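Local atomic coordinates of leucyl-tRNA synthetase subunit alpha (Aquifex aeolicus, PDB entry 3O0A), a protein that forms part of the synthetase that charges tRNA with leucine, its CP1 hydrolytic domain, the part crystallised here, probably hydrolysing mischarged aminoacyl-tRNA. Residues V184-D187 with G188-L192. Sequence-based numbering, arbitrary orientation.
Sequences VNSD and GFDGL
Asp190 reaches back with its carboxylate to the backbone of Ser186, closing a short 3-10 turn at the surface of the editing domain, in the loop between strand 182-183 and helix 194-207. The loop exemplifies a tight turn held by a side-chain carboxylate as well as by its own backbone carbonyls. Among the side-chain bonds, Ser186 N donates to Asp190 OD1 at 2.7 Å (N-H...O 153°), meeting it on the syn side, 21° out of the carboxylate plane. Asp190 OD2 accepts a hydrogen bond from a water oxygen at 2.7 Å, and that water in turn receives a weak one from Asp187 N. The carboxylate thus serves two successive backbone amides, one directly and one through solvent. Ser186 OG, anti to the carbonyl carbon of its own residue (chi1 -62°), meets Val184 O at 2.8 Å from above the carbonyl plane.

Two backbone bonds of the i to i+3 kind shape the turn: Phe189 N to Ser186 O at 2.9 Å, and Asp190 N to Asp187 O at 3.1 Å. A type II turn from Phe189 to Leu192 follows, with Gly191 at its third position.

Packing centres on Phe189: its ring meets Trp204 edge-to-face and its side chain touches Lys200 and Ile201, tying the turn to helix 194-207. At the edge of that ring, near its plane, Ser186 O lies 3.6 Å from Phe189 CD2.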
# COMPACT_ATOMS: atom_id res chain seq x y z
N VAL A 184 12.43 5.05 13.64
CA VAL A 184 12.80 3.75 14.19
C VAL A 184 12.33 2.71 13.19
O VAL A 184 11.53 3.02 12.31
CB VAL A 184 12.13 3.49 15.56
CG1 VAL A 184 12.77 4.34 16.66
CG2 VAL A 184 10.62 3.74 15.48
N ASN A 185 12.82 1.48 13.31
CA ASN A 185 12.45 0.40 12.38
C ASN A 185 12.66 0.77 10.90
O ASN A 185 11.98 0.26 10.00
CB ASN A 185 11.00 -0.07 12.62
CG ASN A 185 10.87 -0.95 13.85
OD1 ASN A 185 11.72 -1.81 14.08
ND2 ASN A 185 9.81 -0.75 14.63
N SER A 186 13.62 1.66 10.68
CA SER A 186 13.84 2.23 9.36
C SER A 186 15.28 2.01 8.89
O SER A 186 15.83 2.81 8.14
CB SER A 186 13.46 3.71 9.36
OG SER A 186 12.09 3.87 9.66
N ASP A 187 15.87 0.90 9.33
CA ASP A 187 17.21 0.51 8.90
C ASP A 187 18.20 1.70 8.95
O ASP A 187 18.38 2.31 10.00
CB ASP A 187 17.16 -0.12 7.50
CG ASP A 187 16.33 -1.40 7.46
OD1 ASP A 187 16.11 -2.02 8.52
OD2 ASP A 187 15.89 -1.79 6.35
N GLY A 188 18.80 2.03 7.80
CA GLY A 188 19.83 3.08 7.72
C GLY A 188 19.38 4.50 8.02
O GLY A 188 20.22 5.41 8.18
N PHE A 189 18.07 4.71 8.11
CA PHE A 189 17.50 6.03 8.39
C PHE A 189 17.09 6.20 9.85
O PHE A 189 16.57 7.25 10.22
CB PHE A 189 16.30 6.30 7.47
CG PHE A 189 16.64 6.19 6.01
CD1 PHE A 189 17.17 7.27 5.32
CD2 PHE A 189 16.45 4.99 5.33
CE1 PHE A 189 17.48 7.17 3.96
CE2 PHE A 189 16.77 4.87 3.98
CZ PHE A 189 17.28 5.97 3.30
N ASP A 190 17.31 5.17 10.67
CA ASP A 190 17.04 5.23 12.11
C ASP A 190 17.70 6.44 12.78
O ASP A 190 18.89 6.71 12.56
CB ASP A 190 17.54 3.96 12.80
CG ASP A 190 16.56 2.81 12.69
OD1 ASP A 190 15.44 3.02 12.18
OD2 ASP A 190 16.92 1.69 13.12
N GLY A 191 16.92 7.15 13.59
CA GLY A 191 17.40 8.31 14.31
C GLY A 191 17.20 9.66 13.63
O GLY A 191 17.32 10.70 14.29
N LEU A 192 16.91 9.64 12.34
CA LEU A 192 16.64 10.89 11.60
C LEU A 192 15.33 11.50 12.05
O LEU A 192 14.36 10.79 12.33
CB LEU A 192 16.55 10.64 10.09
CG LEU A 192 17.77 10.16 9.29
CD1 LEU A 192 17.40 10.15 7.81
CD2 LEU A 192 19.00 11.04 9.57
O HOH W 1 15.88 -0.59 12.01